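Nucleoside diphosphate kinase (Pyrobaculum aerophilum, PDB 1XQI) catalyses the magnesium-dependent transfer of the ATP gamma phosphate to nucleoside diphosphates, probably by a ping-pong mechanism through a phosphohistidine intermediate. Local coordinates at residues A[142-145]-A[146-149]; A[94-97]-A[98-101]; A[163-166]-A[167-170]. The protein carries 6 engineered substitutions. All coordinates share one frame; numbering follows the deposited sequence.

Contact 1: residues A[142-145]-A[146-149]; sequences SAPP and GTIR
P144 and T147 are joined by a beta turn, close to type II with P145 and G146 at its corners, that leads straight into helix 148-152 with T147 as N-cap. The T147 side chain tracks the P144 carbonyl throughout. T147 CB lies 3.6 Å from P144 O. From there T147 OG1, set between the backbone N and the carbonyl carbon (chi1 73°), donates to P144 O at 2.9 Å, lying in the carbonyl plane. The same hydroxyl, T147 OG1, has A143 CB 3.7 Å away and accepts from G150 N, which makes it the helix cap. T147 CG2, on the other branch, comes 4.1 Å from P144 CD, the two side chains lying at a slant to each other. P144 O also accepts the longer turn bond from T147 N (3.3 Å), tilted 28° from the carbonyl plane, and is thus gripped twice by one residue. A valine in place of T147 would probably leave G150 N without its cap and P144 O with a single donor from this residue. G146 suits its corner because any CB there would collide with P145 O. Beyond the cap R149, an ATP-binding residue by similarity, sends its side chain away from the turn after R149 CB passes A143 CB at 4.1 Å.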
loop_
_atom_site.group_PDB
_atom_site.type_symbol
_atom_site.label_atom_id
_atom_site.label_comp_id
_atom_site.label_asym_id
_atom_site.label_seq_id
_atom_site.Cartn_x
_atom_site.Cartn_y
_atom_site.Cartn_z
ATOM N N SER A 142 9.502 7.272 -25.193
ATOM C CA SER A 142 8.502 7.704 -26.174
ATOM C C SER A 142 7.090 7.634 -25.612
ATOM O O SER A 142 6.106 7.750 -26.339
ATOM C CB SER A 142 8.635 6.906 -27.489
ATOM O OG SER A 142 8.863 5.518 -27.232
ATOM N N ALA A 143 6.964 7.470 -24.307
ATOM C CA ALA A 143 5.641 7.505 -23.703
ATOM C C ALA A 143 5.199 8.981 -23.621
ATOM O O ALA A 143 5.979 9.848 -23.179
ATOM C CB ALA A 143 5.682 6.871 -22.344
ATOM N N PRO A 144 3.981 9.284 -24.080
ATOM C CA PRO A 144 3.625 10.700 -24.068
ATOM C C PRO A 144 3.500 11.264 -22.650
ATOM O O PRO A 144 3.148 10.508 -21.700
ATOM C CB PRO A 144 2.248 10.725 -24.794
ATOM C CG PRO A 144 2.174 9.402 -25.530
ATOM C CD PRO A 144 2.905 8.441 -24.641
ATOM N N PRO A 145 3.735 12.583 -22.491
ATOM C CA PRO A 145 3.449 13.253 -21.191
ATOM C C PRO A 145 1.993 13.137 -20.736
ATOM O O PRO A 145 1.098 13.235 -21.529
ATOM C CB PRO A 145 3.832 14.709 -21.443
ATOM C CG PRO A 145 4.842 14.588 -22.595
ATOM C CD PRO A 145 4.295 13.516 -23.476
ATOM N N GLY A 146 1.777 12.881 -19.453
ATOM C CA GLY A 146 0.447 12.605 -18.935
ATOM C C GLY A 146 0.349 11.169 -18.505
ATOM O O GLY A 146 -0.345 10.872 -17.557
ATOM N N THR A 147 1.031 10.273 -19.219
ATOM C CA THR A 147 1.064 8.837 -18.862
ATOM C C THR A 147 2.088 8.602 -17.780
ATOM O O THR A 147 3.023 9.399 -17.620
ATOM C CB THR A 147 1.410 7.881 -20.044
ATOM O OG1 THR A 147 2.812 8.002 -20.346
ATOM C CG2 THR A 147 0.475 8.129 -21.294
ATOM N N ILE A 148 1.906 7.518 -17.025
ATOM C CA ILE A 148 2.828 7.224 -15.936
ATOM C C ILE A 148 4.287 7.065 -16.460
ATOM O O ILE A 148 5.202 7.669 -15.895
ATOM C CB ILE A 148 2.330 6.084 -15.011
ATOM C CG1 ILE A 148 1.028 6.499 -14.312
ATOM C CG2 ILE A 148 3.373 5.743 -13.961
ATOM C CD1 ILE A 148 0.270 5.330 -13.646
ATOM N N ARG A 149 4.496 6.340 -17.552
ATOM C CA ARG A 149 5.842 6.062 -17.996
ATOM C C ARG A 149 6.498 7.319 -18.601
ATOM O O ARG A 149 7.710 7.539 -18.428
ATOM C CB ARG A 149 5.920 4.772 -18.845
ATOM C CG ARG A 149 5.229 3.613 -18.083
ATOM C CD ARG A 149 5.807 2.212 -18.173
ATOM N NE ARG A 149 5.154 1.510 -19.247
ATOM C CZ ARG A 149 4.789 0.216 -19.275
ATOM N NH1 ARG A 149 5.024 -0.654 -18.275
ATOM N NH2 ARG A 149 4.193 -0.211 -20.373
#

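Contact 2: residues A[94-97]-A[98-101]; sequences TDDP and VEVG
Two first torsions set up the contact of T94 and D96 with E99: chi1 of 175° swings T94 OG1 opposite its own main-chain N, and 172° does the same for CG of D96, laying the carboxylate beside the start of helix 97-112. D96 OD1 accepts from E99 N at 3.2 Å, and the N-H arrives from above the carboxylate plane, 55° out of it. The extended E99 side chain runs across D96 at about a right angle, its CG 3.6 Å from D96 OD1. The two carboxylates come near as well, D96 OD1 to E99 OE2 being 3.7 Å, a like-charge approach that the amino end of the helix probably eases. T94 OG1 accepts from D96 N at 2.9 Å and makes only a weak bond to E99 OE1. On the apolar side, T94 CG2 meets V100 CG2 at 4.1 Å, while V100 also packs on L77 and I92. The first helical bonds follow, V100 N to D96 O at 2.9 Å and G101 N to P97 O at 2.8 Å. With P97 as first helical residue, this is an ST turn feeding an aspartate N-cap, at the end of the insert and the start of helix 97-112.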
loop_
_atom_site.group_PDB
_atom_site.type_symbol
_atom_site.label_atom_id
_atom_site.label_comp_id
_atom_site.label_asym_id
_atom_site.label_seq_id
_atom_site.Cartn_x
_atom_site.Cartn_y
_atom_site.Cartn_z
ATOM N N THR A 94 22.787 -16.117 -28.765
ATOM C CA THR A 94 21.802 -16.767 -29.635
ATOM C C THR A 94 21.007 -15.748 -30.472
ATOM O O THR A 94 20.914 -14.588 -30.097
ATOM C CB THR A 94 20.803 -17.644 -28.819
ATOM O OG1 THR A 94 19.792 -18.160 -29.704
ATOM C CG2 THR A 94 20.120 -16.825 -27.705
ATOM N N ASP A 95 20.419 -16.166 -31.583
ATOM C CA ASP A 95 19.398 -15.318 -32.240
ATOM C C ASP A 95 18.043 -16.017 -32.346
ATOM O O ASP A 95 17.178 -15.574 -33.112
ATOM C CB ASP A 95 19.841 -14.805 -33.631
ATOM C CG ASP A 95 20.219 -15.942 -34.605
ATOM O OD1 ASP A 95 20.865 -15.630 -35.630
ATOM O OD2 ASP A 95 19.892 -17.129 -34.367
ATOM N N ASP A 96 17.868 -17.097 -31.597
ATOM C CA ASP A 96 16.621 -17.827 -31.636
ATOM C C ASP A 96 15.567 -17.097 -30.767
ATOM O O ASP A 96 15.794 -16.950 -29.568
ATOM C CB ASP A 96 16.837 -19.247 -31.139
ATOM C CG ASP A 96 15.550 -19.970 -30.969
ATOM O OD1 ASP A 96 15.261 -20.512 -29.887
ATOM O OD2 ASP A 96 14.771 -19.971 -31.940
ATOM N N PRO A 97 14.442 -16.621 -31.364
ATOM C CA PRO A 97 13.393 -15.853 -30.635
ATOM C C PRO A 97 13.016 -16.393 -29.240
ATOM O O PRO A 97 13.073 -15.612 -28.262
ATOM C CB PRO A 97 12.195 -15.905 -31.585
ATOM C CG PRO A 97 12.795 -15.924 -32.938
ATOM C CD PRO A 97 14.092 -16.747 -32.802
ATOM N N VAL A 98 12.660 -17.686 -29.149
ATOM C CA VAL A 98 12.334 -18.365 -27.882
ATOM C C VAL A 98 13.504 -18.380 -26.855
ATOM O O VAL A 98 13.288 -18.141 -25.647
ATOM C CB VAL A 98 11.845 -19.823 -28.136
ATOM C CG1 VAL A 98 11.704 -20.590 -26.855
ATOM C CG2 VAL A 98 10.522 -19.794 -28.837
ATOM N N GLU A 99 14.720 -18.672 -27.319
ATOM C CA GLU A 99 15.899 -18.632 -26.441
ATOM C C GLU A 99 16.164 -17.214 -25.941
ATOM O O GLU A 99 16.588 -17.017 -24.800
ATOM C CB GLU A 99 17.149 -19.266 -27.109
ATOM C CG GLU A 99 17.235 -20.822 -26.931
ATOM C CD GLU A 99 18.305 -21.488 -27.820
ATOM O OE1 GLU A 99 19.455 -20.981 -27.889
ATOM O OE2 GLU A 99 18.014 -22.537 -28.460
ATOM N N VAL A 100 15.905 -16.235 -26.795
ATOM C CA VAL A 100 16.011 -14.814 -26.437
ATOM C C VAL A 100 14.907 -14.425 -25.409
ATOM O O VAL A 100 15.185 -13.749 -24.440
ATOM C CB VAL A 100 15.969 -13.882 -27.714
ATOM C CG1 VAL A 100 15.929 -12.425 -27.329
ATOM C CG2 VAL A 100 17.150 -14.134 -28.624
ATOM N N GLY A 101 13.671 -14.861 -25.637
ATOM C CA GLY A 101 12.609 -14.739 -24.668
ATOM C C GLY A 101 12.966 -15.339 -23.303
ATOM O O GLY A 101 12.548 -14.820 -22.249
#

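Contact 3: residues A[163-166]-A[167-170]; sequences EGRV and VFNL
R165 lies over a face of the F168 ring just after a Schellman motif, with G164 at positive phi as its C-prime residue, has ended helix 157-162. The evidence for a cation-pi contact is that R165 CZ sits 4.7 Å from the centroid of the F168 ring and 14° off its normal. The fit is inclined, however: guanidinium and ring planes are 49° apart, and the two side chains cross at roughly a right angle. NH1 of R165 is the nearest nitrogen, 3.7 Å from F168 CD2, and the methylene CD of R165 reaches F168 CE2 at 4.0 Å. The R165 chain runs extended from CG to NE, and its far group is held from several directions. NE and NH2 both donate, side-on, to the single oxygen OE1 of E163, which lies close to the guanidinium plane; the R165 NE bond, 2.6 Å to E163 OE1, belongs to a salt bridge. NH1 donates to the backbone oxygen V166 O, and it also pairs with D155, whose OD2 accepts from F168 N too. These bonds should restrict rotation of the guanidinium over the ring. F168 in turn stacks with Y111 of helix 97-112. The loop so anchored runs on to N169, an ATP-binding residue by similarity, bending sharply at F168, the centre of an inverse gamma turn, whose bond from N169 N to V167 O is weak at 3.1 Å.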
loop_
_atom_site.group_PDB
_atom_site.type_symbol
_atom_site.label_atom_id
_atom_site.label_comp_id
_atom_site.label_asym_id
_atom_site.label_seq_id
_atom_site.Cartn_x
_atom_site.Cartn_y
_atom_site.Cartn_z
ATOM N N GLU A 163 23.064 -2.212 -21.981
ATOM C CA GLU A 163 23.440 -2.549 -20.589
ATOM C C GLU A 163 23.026 -3.961 -20.111
ATOM O O GLU A 163 23.045 -4.218 -18.909
ATOM C CB GLU A 163 22.857 -1.509 -19.600
ATOM C CG GLU A 163 23.432 -0.071 -19.619
ATOM C CD GLU A 163 22.861 0.784 -18.450
ATOM O OE1 GLU A 163 21.773 0.427 -17.938
ATOM O OE2 GLU A 163 23.479 1.799 -18.026
ATOM N N GLY A 164 22.645 -4.860 -21.031
ATOM C CA GLY A 164 22.278 -6.246 -20.674
ATOM C C GLY A 164 21.262 -6.328 -19.528
ATOM O O GLY A 164 21.552 -6.876 -18.452
ATOM N N ARG A 165 20.086 -5.735 -19.763
ATOM C CA ARG A 165 18.951 -5.682 -18.813
ATOM C C ARG A 165 17.635 -5.303 -19.550
ATOM O O ARG A 165 17.640 -4.942 -20.732
ATOM C CB ARG A 165 19.234 -4.745 -17.622
ATOM C CG ARG A 165 19.537 -3.316 -17.998
ATOM C CD ARG A 165 19.379 -2.338 -16.821
ATOM N NE ARG A 165 19.627 -0.955 -17.257
ATOM C CZ ARG A 165 18.713 -0.126 -17.779
ATOM N NH1 ARG A 165 17.445 -0.490 -17.903
ATOM N NH2 ARG A 165 19.065 1.090 -18.144
ATOM N N VAL A 166 16.515 -5.437 -18.860
ATOM C CA VAL A 166 15.243 -4.989 -19.356
ATOM C C VAL A 166 15.095 -3.479 -19.079
ATOM O O VAL A 166 15.863 -2.858 -18.333
ATOM C CB VAL A 166 14.076 -5.785 -18.672
ATOM C CG1 VAL A 166 14.027 -7.257 -19.180
ATOM C CG2 VAL A 166 14.170 -5.730 -17.090
ATOM N N VAL A 167 14.094 -2.897 -19.728
ATOM C CA VAL A 167 13.719 -1.500 -19.527
ATOM C C VAL A 167 13.181 -1.320 -18.099
ATOM O O VAL A 167 12.409 -2.165 -17.579
ATOM C CB VAL A 167 12.696 -1.064 -20.595
ATOM C CG1 VAL A 167 12.242 0.379 -20.356
ATOM C CG2 VAL A 167 13.326 -1.194 -21.986
ATOM N N PHE A 168 13.611 -0.243 -17.464
ATOM C CA PHE A 168 13.119 0.091 -16.137
ATOM C C PHE A 168 11.848 0.915 -16.336
ATOM O O PHE A 168 11.875 2.143 -16.246
ATOM C CB PHE A 168 14.208 0.846 -15.352
ATOM C CG PHE A 168 15.216 -0.068 -14.649
ATOM C CD1 PHE A 168 15.998 0.419 -13.583
ATOM C CD2 PHE A 168 15.353 -1.407 -15.007
ATOM C CE1 PHE A 168 16.922 -0.405 -12.905
ATOM C CE2 PHE A 168 16.265 -2.252 -14.342
ATOM C CZ PHE A 168 17.050 -1.748 -13.290
ATOM N N ASN A 169 10.731 0.256 -16.651
ATOM C CA ASN A 169 9.514 0.973 -16.990
ATOM C C ASN A 169 8.441 1.026 -15.882
ATOM O O ASN A 169 7.233 1.108 -16.164
ATOM C CB ASN A 169 8.948 0.423 -18.269
ATOM C CG ASN A 169 8.543 -1.011 -18.151
ATOM O OD1 ASN A 169 8.335 -1.671 -19.166
ATOM N ND2 ASN A 169 8.390 -1.509 -16.935
ATOM N N LEU A 170 8.894 0.936 -14.640
ATOM C CA LEU A 170 8.121 1.309 -13.428
ATOM C C LEU A 170 7.084 0.310 -13.000
ATOM O O LEU A 170 7.021 0.010 -11.826
ATOM C CB LEU A 170 7.479 2.698 -13.547
ATOM C CG LEU A 170 8.421 3.775 -14.062
ATOM C CD1 LEU A 170 7.615 5.043 -14.279
ATOM C CD2 LEU A 170 9.610 3.979 -13.118
#

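Contacts 1 and 3 meet, with I148 O of contact 1 3.9 Å from L170 CD1 of contact 3, although their centres are 17 Å apart. At this junction R149 and N169, both ATP-binding by similarity, bring their side chains within about 4 Å. R149 is as near to T138, a third such residue, which is consistent with a shared nucleotide pocket, and to a bound Tris molecule, probably from the crystallisation liquor; the predicted phosphohistidine H172 follows contact 3 closely in sequence. Contact 2 stands apart from the annotated sites, its nearest atoms about 8 Å from contact 3 and about 17 Å from contact 1. Helix 97-112, which begins at contact 2, packs through I104 and N107 against V166 of contact 3.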